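Local coordinates for protein pectate lyase 1 (Juniperus ashei, PDB 1PXZ) that cleaves pectate by beta-elimination with low activity, using calcium as cofactor, and is the major allergen of mountain cedar pollen, at residues I4-W8 / K20-V26; S30-G34 / S114-L118; V279-I283 / N293-R297. Residues are numbered along the deposited sequence.

Interaction 1: residues I4-W8 / K20-V26; sequences IDSCW and KLADCAV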
ATOM      1  N   ILE A   4     -11.779  -2.165  10.004  1.00 11.29           N
ATOM      2  CA  ILE A   4     -10.742  -1.179  10.364  1.00 10.57           C
ATOM      3  C   ILE A   4     -11.437   0.119  10.725  1.00 13.65           C
ATOM      4  O   ILE A   4     -11.292   0.678  11.804  1.00 16.79           O
ATOM      5  CB  ILE A   4      -9.734  -0.967   9.238  1.00 13.03           C
ATOM      6  CG1 ILE A   4      -8.939  -2.241   8.891  1.00 23.25           C
ATOM      7  CG2 ILE A   4      -8.799   0.180   9.574  1.00 14.99           C
ATOM      8  CD1 ILE A   4      -8.010  -2.094   7.698  1.00 15.86           C
ATOM      9  N   ASP A   5     -12.260   0.627   9.810  1.00  9.12           N
ATOM     10  CA  ASP A   5     -12.842   1.949  10.048  1.00 11.27           C
ATOM     11  C   ASP A   5     -13.771   1.945  11.239  1.00 12.38           C
ATOM     12  O   ASP A   5     -13.965   2.952  11.929  1.00 15.42           O
ATOM     13  CB  ASP A   5     -13.601   2.367   8.791  1.00 11.10           C
ATOM     14  CG  ASP A   5     -12.710   2.856   7.665  1.00 12.75           C
ATOM     15  OD1 ASP A   5     -11.481   2.799   7.761  1.00 13.08           O
ATOM     16  OD2 ASP A   5     -13.243   3.330   6.645  1.00 20.42           O
ATOM     17  N   SER A   6     -14.414   0.790  11.478  1.00 13.60           N
ATOM     18  CA  SER A   6     -15.375   0.793  12.592  1.00 20.79           C
ATOM     19  C   SER A   6     -14.702   1.104  13.929  1.00 14.75           C
ATOM     20  O   SER A   6     -15.314   1.650  14.840  1.00 22.69           O
ATOM     21  CB  SER A   6     -16.107  -0.558  12.678  1.00 24.65           C
ATOM     22  OG  SER A   6     -15.177  -1.528  13.150  1.00 46.82           O
ATOM     23  N   CYS A   7     -13.440   0.768  14.020  1.00  9.22           N
ATOM     24  CA  CYS A   7     -12.635   0.876  15.233  1.00 14.28           C
ATOM     25  C   CYS A   7     -12.362   2.334  15.558  1.00 23.03           C
ATOM     26  O   CYS A   7     -12.352   2.667  16.744  1.00 16.31           O
ATOM     27  CB  CYS A   7     -11.345   0.080  15.038  1.00 19.00           C
ATOM     28  SG  CYS A   7     -10.055   0.244  16.293  1.00 27.99           S
ATOM     29  N   TRP A   8     -12.159   3.228  14.589  1.00 14.07           N
ATOM     30  CA  TRP A   8     -11.861   4.615  14.965  1.00 14.40           C
ATOM     31  C   TRP A   8     -12.915   5.594  14.496  1.00 13.93           C
ATOM     32  O   TRP A   8     -12.893   6.803  14.777  1.00 11.60           O
ATOM     33  CB  TRP A   8     -10.489   5.020  14.414  1.00 13.47           C
ATOM     34  CG  TRP A   8     -10.387   5.038  12.929  1.00  9.24           C
ATOM     35  CD1 TRP A   8     -10.036   3.933  12.181  1.00 17.15           C
ATOM     36  CD2 TRP A   8     -10.606   6.100  12.000  1.00  9.79           C
ATOM     37  NE1 TRP A   8     -10.030   4.259  10.848  1.00 15.18           N
ATOM     38  CE2 TRP A   8     -10.375   5.581  10.709  1.00 15.66           C
ATOM     39  CE3 TRP A   8     -10.975   7.440  12.121  1.00 14.11           C
ATOM     40  CZ2 TRP A   8     -10.503   6.365   9.563  1.00 15.35           C
ATOM     41  CZ3 TRP A   8     -11.107   8.227  10.985  1.00 12.14           C
ATOM     42  CH2 TRP A   8     -10.867   7.674   9.719  1.00 21.10           C
ATOM     43  N   LYS A  20      -6.106   7.685  17.761  1.00 11.18           N
ATOM     44  CA  LYS A  20      -6.901   6.463  17.903  1.00 11.46           C
ATOM     45  C   LYS A  20      -6.743   5.576  16.674  1.00 13.11           C
ATOM     46  O   LYS A  20      -6.799   4.355  16.790  1.00 12.38           O
ATOM     47  CB  LYS A  20      -8.369   6.815  18.095  1.00 14.71           C
ATOM     48  CG  LYS A  20      -9.282   5.630  18.350  1.00 17.43           C
ATOM     49  CD  LYS A  20     -10.636   6.107  18.834  1.00 27.17           C
ATOM     50  CE  LYS A  20     -11.419   4.941  19.434  1.00 40.79           C
ATOM     51  NZ  LYS A  20     -12.880   5.097  19.185  1.00 50.81           N
ATOM     52  N   LEU A  21      -6.556   6.195  15.513  1.00  9.67           N
ATOM     53  CA  LEU A  21      -6.305   5.446  14.274  1.00 10.76           C
ATOM     54  C   LEU A  21      -5.277   4.347  14.457  1.00  9.76           C
ATOM     55  O   LEU A  21      -5.412   3.230  13.951  1.00 12.68           O
ATOM     56  CB  LEU A  21      -5.841   6.432  13.186  1.00 11.56           C
ATOM     57  CG  LEU A  21      -5.493   5.810  11.832  1.00 11.35           C
ATOM     58  CD1 LEU A  21      -6.740   5.281  11.140  1.00  8.99           C
ATOM     59  CD2 LEU A  21      -4.752   6.813  10.960  1.00  7.72           C
ATOM     60  N   ALA A  22      -4.217   4.630  15.212  1.00  8.17           N
ATOM     61  CA  ALA A  22      -3.123   3.674  15.300  1.00 10.63           C
ATOM     62  C   ALA A  22      -3.512   2.413  16.079  1.00 14.52           C
ATOM     63  O   ALA A  22      -2.790   1.421  16.014  1.00 22.28           O
ATOM     64  CB  ALA A  22      -1.890   4.315  15.932  1.00 12.89           C
ATOM     65  N   ASP A  23      -4.627   2.421  16.786  1.00 11.53           N
ATOM     66  CA  ASP A  23      -5.049   1.219  17.507  1.00 18.59           C
ATOM     67  C   ASP A  23      -5.845   0.275  16.621  1.00 21.54           C
ATOM     68  O   ASP A  23      -6.336  -0.754  17.092  1.00 18.40           O
ATOM     69  CB  ASP A  23      -5.948   1.573  18.699  1.00 20.24           C
ATOM     70  CG  ASP A  23      -5.263   2.462  19.720  1.00 24.21           C
ATOM     71  OD1 ASP A  23      -4.022   2.415  19.794  1.00 22.04           O
ATOM     72  OD2 ASP A  23      -5.963   3.210  20.434  1.00 23.96           O
ATOM     73  N   CYS A  24      -6.028   0.590  15.344  1.00 11.09           N
ATOM     74  CA  CYS A  24      -7.086  -0.076  14.584  1.00 12.95           C
ATOM     75  C   CYS A  24      -6.599  -0.857  13.381  1.00 14.32           C
ATOM     76  O   CYS A  24      -7.438  -1.337  12.595  1.00 14.84           O
ATOM     77  CB  CYS A  24      -8.083   1.009  14.137  1.00 19.84           C
ATOM     78  SG  CYS A  24      -8.884   1.821  15.563  1.00 18.53           S
ATOM     79  N   ALA A  25      -5.296  -1.007  13.222  1.00  9.48           N
ATOM     80  CA  ALA A  25      -4.800  -1.780  12.081  1.00 10.50           C
ATOM     81  C   ALA A  25      -5.109  -3.272  12.262  1.00 17.62           C
ATOM     82  O   ALA A  25      -5.087  -3.756  13.398  1.00 18.08           O
ATOM     83  CB  ALA A  25      -3.302  -1.563  11.907  1.00 11.69           C
ATOM     84  N   VAL A  26      -5.379  -3.958  11.166  1.00 10.06           N
ATOM     85  CA  VAL A  26      -5.639  -5.394  11.116  1.00  9.99           C
ATOM     86  C   VAL A  26      -4.676  -6.023  10.106  1.00 11.78           C
ATOM     87  O   VAL A  26      -4.015  -5.318   9.335  1.00 12.04           O
ATOM     88  CB  VAL A  26      -7.086  -5.793  10.773  1.00 15.03           C
ATOM     89  CG1 VAL A  26      -8.054  -5.155  11.777  1.00 14.83           C
ATOM     90  CG2 VAL A  26      -7.494  -5.410   9.362  1.00 12.54           C
TER
HETATM   91  O   HOH W   1     -14.684   4.475  17.576  1.00 27.12           O
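A disulfide ties the short N-terminal helix to segment 20-26, in the loop that follows: Cys-7 SG and Cys-24 SG are 2.1 Å apart with a chi3 of -71°, and the bridge pulls the two CA atoms to 5.7 Å. The Cys-24 sulfur does a second job at the edge of the Trp-8 indole, 5.2 Å from the five-membered ring centroid and 81° off its normal, a Cys sulfur-aromatic contact. Over a face of that ring lies Leu-21: its CD1 is 3.6 Å from the same centroid, only 17° from the normal, so this is a true CH-pi contact. Arg-95 makes a cation-pi contact with the same indole. Nearby, Ile-4 CG1 meets Val-26 CG2 at 3.5 Å, which extends the apolar patch along the loop. Polar linkage is thin. Lys-20 NZ reaches Cys-7 O at 3.5 Å, a weak hydrogen bond, helped by a water that accepts from Lys-20 NZ at 2.5 Å and donates to Cys-7 O at 3.1 Å; the ammonium also has a salt bridge to Asp-11. Ile-4, Leu-21 and Ala-25 pack on Trp-162 of strand 161-164, so what the disulfide closes is an N-terminal loop laid across the outside of a sheet of the right-handed parallel beta-helix of polysaccharide lyase family 1.

Interaction 2: residues S30-G34 / S114-L118; sequences SSTMG and SHVIL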
ATOM      1  N   SER A  30      -0.631  -5.142  11.632  1.00  7.33           N
ATOM      2  CA  SER A  30      -1.399  -4.678  12.779  1.00  8.83           C
ATOM      3  C   SER A  30      -0.553  -4.106  13.917  1.00 11.73           C
ATOM      4  O   SER A  30      -1.121  -3.370  14.740  1.00 14.67           O
ATOM      5  CB  SER A  30      -2.261  -5.813  13.389  1.00  9.83           C
ATOM      6  OG  SER A  30      -1.362  -6.698  14.049  1.00 14.75           O
ATOM      7  N   SER A  31       0.731  -4.400  13.997  1.00 11.49           N
ATOM      8  CA  SER A  31       1.615  -3.911  15.051  1.00 17.16           C
ATOM      9  C   SER A  31       2.153  -2.517  14.748  1.00 19.65           C
ATOM     10  O   SER A  31       2.857  -1.944  15.586  1.00 14.82           O
ATOM     11  CB  SER A  31       2.840  -4.832  15.247  1.00 13.65           C
ATOM     12  OG  SER A  31       2.388  -6.054  15.817  1.00 26.74           O
ATOM     13  N   THR A  32       1.831  -2.010  13.561  1.00 10.86           N
ATOM     14  CA  THR A  32       2.331  -0.683  13.183  1.00  6.35           C
ATOM     15  C   THR A  32       1.900   0.383  14.174  1.00 13.02           C
ATOM     16  O   THR A  32       0.709   0.550  14.432  1.00 14.22           O
ATOM     17  CB  THR A  32       1.820  -0.318  11.772  1.00  7.14           C
ATOM     18  OG1 THR A  32       2.239  -1.337  10.851  1.00  9.92           O
ATOM     19  CG2 THR A  32       2.467   0.964  11.302  1.00  7.58           C
ATOM     20  N   MET A  33       2.834   1.124  14.758  1.00 14.80           N
ATOM     21  CA  MET A  33       2.436   2.192  15.688  1.00 15.62           C
ATOM     22  C   MET A  33       2.481   3.559  15.026  1.00 10.84           C
ATOM     23  O   MET A  33       1.876   4.527  15.483  1.00  8.82           O
ATOM     24  CB  MET A  33       3.413   2.275  16.847  1.00 15.85           C
ATOM     25  CG  MET A  33       3.569   1.089  17.776  1.00 34.23           C
ATOM     26  SD  MET A  33       5.015   1.427  18.837  1.00 62.75           S
ATOM     27  CE  MET A  33       4.390   2.890  19.687  1.00 43.49           C
ATOM     28  N   GLY A  34       3.248   3.655  13.934  1.00  9.18           N
ATOM     29  CA  GLY A  34       3.428   5.000  13.393  1.00  8.92           C
ATOM     30  C   GLY A  34       4.073   5.916  14.419  1.00  9.85           C
ATOM     31  O   GLY A  34       4.982   5.519  15.164  1.00 11.53           O
ATOM     32  N   SER A 114      10.990   0.891  10.453  1.00 13.49           N
ATOM     33  CA  SER A 114       9.757   0.268  10.904  1.00 13.22           C
ATOM     34  C   SER A 114       8.763   1.263  11.481  1.00 15.41           C
ATOM     35  O   SER A 114       9.189   2.367  11.843  1.00 12.10           O
ATOM     36  CB  SER A 114      10.034  -0.728  12.054  1.00 13.70           C
ATOM     37  OG  SER A 114      11.024  -1.626  11.591  1.00 36.65           O
ATOM     38  N   HIS A 115       7.518   0.808  11.571  1.00  5.82           N
ATOM     39  CA  HIS A 115       6.475   1.591  12.230  1.00  7.54           C
ATOM     40  C   HIS A 115       6.212   2.926  11.533  1.00 14.09           C
ATOM     41  O   HIS A 115       6.410   4.002  12.103  1.00 10.79           O
ATOM     42  CB  HIS A 115       6.792   1.815  13.728  1.00 10.92           C
ATOM     43  CG  HIS A 115       6.807   0.496  14.457  1.00 13.43           C
ATOM     44  ND1 HIS A 115       5.658  -0.175  14.809  1.00 16.93           N
ATOM     45  CD2 HIS A 115       7.837  -0.282  14.864  1.00 14.39           C
ATOM     46  CE1 HIS A 115       5.974  -1.309  15.418  1.00 17.98           C
ATOM     47  NE2 HIS A 115       7.293  -1.395  15.464  1.00 17.18           N
ATOM     48  N   VAL A 116       5.729   2.800  10.296  1.00  9.93           N
ATOM     49  CA  VAL A 116       5.319   3.941   9.477  1.00  8.42           C
ATOM     50  C   VAL A 116       3.863   3.757   9.032  1.00 14.30           C
ATOM     51  O   VAL A 116       3.545   2.713   8.443  1.00 11.25           O
ATOM     52  CB  VAL A 116       6.196   4.129   8.236  1.00  8.52           C
ATOM     53  CG1 VAL A 116       5.620   5.241   7.350  1.00  9.75           C
ATOM     54  CG2 VAL A 116       7.643   4.428   8.599  1.00 12.84           C
ATOM     55  N   ILE A 117       3.032   4.758   9.319  1.00  6.88           N
ATOM     56  CA  ILE A 117       1.656   4.847   8.873  1.00  4.50           C
ATOM     57  C   ILE A 117       1.523   5.979   7.847  1.00 10.96           C
ATOM     58  O   ILE A 117       1.885   7.120   8.128  1.00  9.37           O
ATOM     59  CB  ILE A 117       0.668   5.099  10.023  1.00  4.44           C
ATOM     60  CG1 ILE A 117       0.661   3.961  11.070  1.00  6.91           C
ATOM     61  CG2 ILE A 117      -0.737   5.352   9.513  1.00  8.16           C
ATOM     62  CD1 ILE A 117      -0.152   4.330  12.303  1.00  8.34           C
ATOM     63  N   LEU A 118       1.003   5.648   6.666  1.00  6.82           N
ATOM     64  CA  LEU A 118       0.744   6.689   5.664  1.00  9.44           C
ATOM     65  C   LEU A 118      -0.762   6.696   5.455  1.00 10.21           C
ATOM     66  O   LEU A 118      -1.283   5.679   5.014  1.00  7.31           O
ATOM     67  CB  LEU A 118       1.464   6.438   4.359  1.00  7.16           C
ATOM     68  CG  LEU A 118       2.989   6.317   4.435  1.00 11.47           C
ATOM     69  CD1 LEU A 118       3.548   5.864   3.101  1.00 15.10           C
ATOM     70  CD2 LEU A 118       3.614   7.649   4.867  1.00  7.94           C
TER
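Met-33 N donates a hydrogen bond to His-115 ND1 at 3.1 Å with a 152° angle, backbone to side chain, so ND1 acts as the acceptor. Both Met-33 N and Ser-31 O lie near the plane of the imidazole, the latter 3.2 Å from His-115 CE1, so these two atoms meet the ring at its edge. Met-33 SD sits obliquely, 4.6 Å from the ring centroid, in a sulfur-aromatic contact. The imidazole also stacks on His-89, from the neighbouring coil: strand 114-119 is a rung of the parallel beta-helix, paired in parallel with strands 90-93 and 161-164, and segment 30-34 crosses its outer surface. Apolar packing takes over further along the strand, where Thr-32 CG2 lies 3.5 Å from Ile-117 CG1. The same methyl is in van der Waals contact with the backbone oxygen Val-116 O, also at 3.5 Å, while the Thr-32 hydroxyl turns back to Gly-29 O. The nearest pair of CA atoms is Gly-34 and Val-116, 4.5 Å apart. The Gly-34 phi of 60° suits a residue without a side chain, and a CB would fall just 2.6 Å from Ile-117 CD1. Stripped of one, Gly-34 CA makes a CA-H...O contact to His-115 O at 3.4 Å.

Interaction 3: residues V279-I283 / N293-R297; sequences VTKRI and NWVWR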
ATOM      1  N   VAL A 279      -9.082 -13.523 -13.870  1.00  7.68           N
ATOM      2  CA  VAL A 279      -8.619 -12.603 -12.825  1.00  8.37           C
ATOM      3  C   VAL A 279      -7.122 -12.790 -12.611  1.00 16.07           C
ATOM      4  O   VAL A 279      -6.387 -11.813 -12.440  1.00 11.67           O
ATOM      5  CB  VAL A 279      -9.358 -12.900 -11.516  1.00  7.36           C
ATOM      6  CG1 VAL A 279      -8.645 -12.274 -10.311  1.00  8.13           C
ATOM      7  CG2 VAL A 279     -10.822 -12.458 -11.588  1.00  6.79           C
ATOM      8  N   THR A 280      -6.692 -14.047 -12.604  1.00  9.62           N
ATOM      9  CA  THR A 280      -5.354 -14.523 -12.315  1.00  7.78           C
ATOM     10  C   THR A 280      -4.427 -14.605 -13.521  1.00 12.09           C
ATOM     11  O   THR A 280      -4.810 -14.848 -14.667  1.00 14.36           O
ATOM     12  CB  THR A 280      -5.389 -15.972 -11.747  1.00  9.66           C
ATOM     13  OG1 THR A 280      -6.403 -16.719 -12.452  1.00 10.55           O
ATOM     14  CG2 THR A 280      -5.775 -15.978 -10.280  1.00 10.51           C
ATOM     15  N   LYS A 281      -3.140 -14.415 -13.236  1.00  9.78           N
ATOM     16  CA  LYS A 281      -2.105 -14.603 -14.224  1.00  8.81           C
ATOM     17  C   LYS A 281      -0.816 -15.128 -13.584  1.00 10.61           C
ATOM     18  O   LYS A 281      -0.224 -14.452 -12.751  1.00  9.92           O
ATOM     19  CB  LYS A 281      -1.776 -13.313 -14.996  1.00  9.61           C
ATOM     20  CG  LYS A 281      -0.915 -13.646 -16.225  1.00 14.65           C
ATOM     21  CD  LYS A 281      -0.899 -12.471 -17.199  1.00 24.24           C
ATOM     22  CE  LYS A 281       0.209 -12.669 -18.230  1.00 36.94           C
ATOM     23  NZ  LYS A 281       1.274 -11.630 -18.110  1.00 61.11           N
ATOM     24  N   ARG A 282      -0.403 -16.330 -13.986  1.00 11.00           N
ATOM     25  CA  ARG A 282       0.861 -16.897 -13.553  1.00 15.29           C
ATOM     26  C   ARG A 282       1.959 -16.559 -14.546  1.00 18.80           C
ATOM     27  O   ARG A 282       1.831 -16.744 -15.754  1.00 15.45           O
ATOM     28  CB  ARG A 282       0.807 -18.424 -13.432  1.00 17.06           C
ATOM     29  CG  ARG A 282       0.184 -18.907 -12.133  1.00 18.39           C
ATOM     30  CD  ARG A 282      -1.165 -19.541 -12.458  1.00 22.09           C
ATOM     31  NE  ARG A 282      -1.692 -20.260 -11.289  1.00 20.72           N
ATOM     32  CZ  ARG A 282      -2.980 -20.128 -10.971  1.00 14.24           C
ATOM     33  NH1 ARG A 282      -3.756 -19.349 -11.729  1.00 10.73           N
ATOM     34  NH2 ARG A 282      -3.424 -20.783  -9.919  1.00 13.59           N
ATOM     35  N   ILE A 283       3.061 -16.063 -14.013  1.00 18.85           N
ATOM     36  CA  ILE A 283       4.159 -15.639 -14.879  1.00 14.20           C
ATOM     37  C   ILE A 283       5.385 -16.489 -14.625  1.00 21.62           C
ATOM     38  O   ILE A 283       5.769 -16.676 -13.469  1.00 22.45           O
ATOM     39  CB  ILE A 283       4.403 -14.144 -14.598  1.00 22.84           C
ATOM     40  CG1 ILE A 283       3.208 -13.276 -15.003  1.00 28.06           C
ATOM     41  CG2 ILE A 283       5.672 -13.645 -15.253  1.00 26.99           C
ATOM     42  CD1 ILE A 283       2.979 -12.048 -14.157  1.00 28.60           C
ATOM     43  N   ASN A 293       1.897 -26.403  -8.275  1.00 15.79           N
ATOM     44  CA  ASN A 293       2.253 -26.502  -6.856  1.00 13.15           C
ATOM     45  C   ASN A 293       1.959 -25.191  -6.139  1.00 15.11           C
ATOM     46  O   ASN A 293       1.880 -25.177  -4.907  1.00 14.23           O
ATOM     47  CB  ASN A 293       3.730 -26.875  -6.703  1.00 13.54           C
ATOM     48  CG  ASN A 293       4.000 -28.322  -7.123  1.00 21.24           C
ATOM     49  OD1 ASN A 293       5.085 -28.684  -7.581  1.00 19.64           O
ATOM     50  ND2 ASN A 293       3.014 -29.190  -6.965  1.00  9.40           N
ATOM     51  N   TRP A 294       1.808 -24.101  -6.906  1.00 10.14           N
ATOM     52  CA  TRP A 294       1.622 -22.815  -6.202  1.00  8.18           C
ATOM     53  C   TRP A 294       0.279 -22.767  -5.505  1.00  8.85           C
ATOM     54  O   TRP A 294      -0.766 -23.182  -5.983  1.00 14.01           O
ATOM     55  CB  TRP A 294       1.735 -21.673  -7.212  1.00  7.47           C
ATOM     56  CG  TRP A 294       3.025 -21.547  -7.939  1.00 11.28           C
ATOM     57  CD1 TRP A 294       4.148 -22.307  -7.854  1.00 12.78           C
ATOM     58  CD2 TRP A 294       3.300 -20.521  -8.920  1.00 14.57           C
ATOM     59  NE1 TRP A 294       5.116 -21.821  -8.716  1.00 16.06           N
ATOM     60  CE2 TRP A 294       4.617 -20.730  -9.381  1.00 20.01           C
ATOM     61  CE3 TRP A 294       2.536 -19.465  -9.424  1.00 13.61           C
ATOM     62  CZ2 TRP A 294       5.206 -19.905 -10.346  1.00 21.89           C
ATOM     63  CZ3 TRP A 294       3.123 -18.645 -10.385  1.00 15.18           C
ATOM     64  CH2 TRP A 294       4.439 -18.876 -10.830  1.00 15.23           C
ATOM     65  N   VAL A 295       0.215 -22.215  -4.297  1.00  8.54           N
ATOM     66  CA  VAL A 295      -1.051 -22.275  -3.581  1.00  9.61           C
ATOM     67  C   VAL A 295      -1.749 -20.927  -3.786  1.00 12.58           C
ATOM     68  O   VAL A 295      -1.410 -19.952  -3.122  1.00 10.71           O
ATOM     69  CB  VAL A 295      -0.837 -22.583  -2.098  1.00 17.25           C
ATOM     70  CG1 VAL A 295      -2.138 -22.405  -1.325  1.00 16.88           C
ATOM     71  CG2 VAL A 295      -0.311 -24.009  -1.894  1.00 16.86           C
ATOM     72  N   TRP A 296      -2.658 -20.922  -4.750  1.00  9.98           N
ATOM     73  CA  TRP A 296      -3.451 -19.738  -5.062  1.00 10.64           C
ATOM     74  C   TRP A 296      -4.915 -20.076  -4.830  1.00 10.47           C
ATOM     75  O   TRP A 296      -5.518 -20.798  -5.622  1.00 10.70           O
ATOM     76  CB  TRP A 296      -3.237 -19.267  -6.498  1.00  9.16           C
ATOM     77  CG  TRP A 296      -1.886 -18.699  -6.800  1.00  8.04           C
ATOM     78  CD1 TRP A 296      -0.714 -18.861  -6.137  1.00 10.35           C
ATOM     79  CD2 TRP A 296      -1.581 -17.834  -7.914  1.00 10.13           C
ATOM     80  NE1 TRP A 296       0.298 -18.172  -6.739  1.00  9.07           N
ATOM     81  CE2 TRP A 296      -0.219 -17.528  -7.840  1.00  7.80           C
ATOM     82  CE3 TRP A 296      -2.348 -17.294  -8.961  1.00 13.35           C
ATOM     83  CZ2 TRP A 296       0.413 -16.703  -8.772  1.00 12.53           C
ATOM     84  CZ3 TRP A 296      -1.722 -16.469  -9.892  1.00 12.34           C
ATOM     85  CH2 TRP A 296      -0.346 -16.185  -9.782  1.00  8.26           C
ATOM     86  N   ARG A 297      -5.491 -19.561  -3.750  1.00  5.55           N
ATOM     87  CA  ARG A 297      -6.845 -19.918  -3.376  1.00  5.84           C
ATOM     88  C   ARG A 297      -7.845 -18.769  -3.526  1.00 11.62           C
ATOM     89  O   ARG A 297      -7.502 -17.602  -3.298  1.00 15.45           O
ATOM     90  CB  ARG A 297      -6.902 -20.385  -1.921  1.00 10.93           C
ATOM     91  CG  ARG A 297      -5.807 -21.352  -1.516  1.00 19.55           C
ATOM     92  CD  ARG A 297      -6.323 -22.264  -0.404  1.00 33.72           C
ATOM     93  NE  ARG A 297      -6.570 -21.539   0.839  1.00 36.56           N
ATOM     94  CZ  ARG A 297      -5.709 -21.572   1.855  1.00 43.60           C
ATOM     95  NH1 ARG A 297      -4.600 -22.291   1.711  1.00 31.03           N
ATOM     96  NH2 ARG A 297      -5.952 -20.905   2.979  1.00 38.38           N
TER
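Two successive strands near the end of the parallel beta-helix face each other here across a gap bridged by side chains: 280-282 is an outermost strand of the eight-stranded sheet, and 296-299 lies beside 260-264 in the other large sheet. The CA atoms come no nearer than 9.1 Å, between Thr-280 and Trp-296, and no hydrogen bond crosses. The connection between them holds the Cys-285 to Cys-291 disulfide.

Thr-280 points toward the tryptophans, its CG2 3.9 Å from Trp-296 CE3 at the edge of that indole, while its hydroxyl is bonded to Glu-278 and to the backbone of Val-310. The CA-to-CB bond of Lys-281 points away, but the residue's carbonyl oxygen stays in the contact, near the plane of the ring and 3.4 Å from Trp-296 CH2. Arg-282 is the centrepiece. Its CG lies over a face of Trp-296, 4.0 Å from the six-membered ring centroid and 24° off the normal, a CH-pi contact, and the same carbon is 3.4 Å from Trp-294 CZ3. Farther out, the guanidinium lays its flat side against Trp-296, with CZ 3.5 Å from CE3, and its NH2 bonds to Ser-312 OG and Val-310 O in the C-terminal segment. Trp-296 is itself pinned by a bond from NE1 to Pro-259 O. With Arg-297 it opens a segment, 296-306, that binds IgE from some patients. Ile-283 closes the walk, its side chain about 7 Å from that of Arg-229, the predicted catalytic arginine, and its carbonyl oxygen 3.7 Å from Trp-294 CH2, near the plane of that indole.

How the interactions relate
Interactions 1 and 2 are neighbours, their centres 12 Å apart: both fix parts of the loop before strand 39-43 on the outside of the beta-helix, and Ala-22 CB touches Ile-117 CD1 at 4.0 Å. Interaction 3 stands off near one end of the helix, with nearest atoms about 17 Å from interaction 1 and 19 Å from interaction 2, although strands 114-119 and 296-299 belong to the same large sheet. All three mix buried and exposed residues. Their chemistry differs: a covalent bridge from the N-terminal helix to the loop in the first, a histidine-to-backbone bond over a sheet rung in the second, and arginine against two tryptophans between sheets in the third.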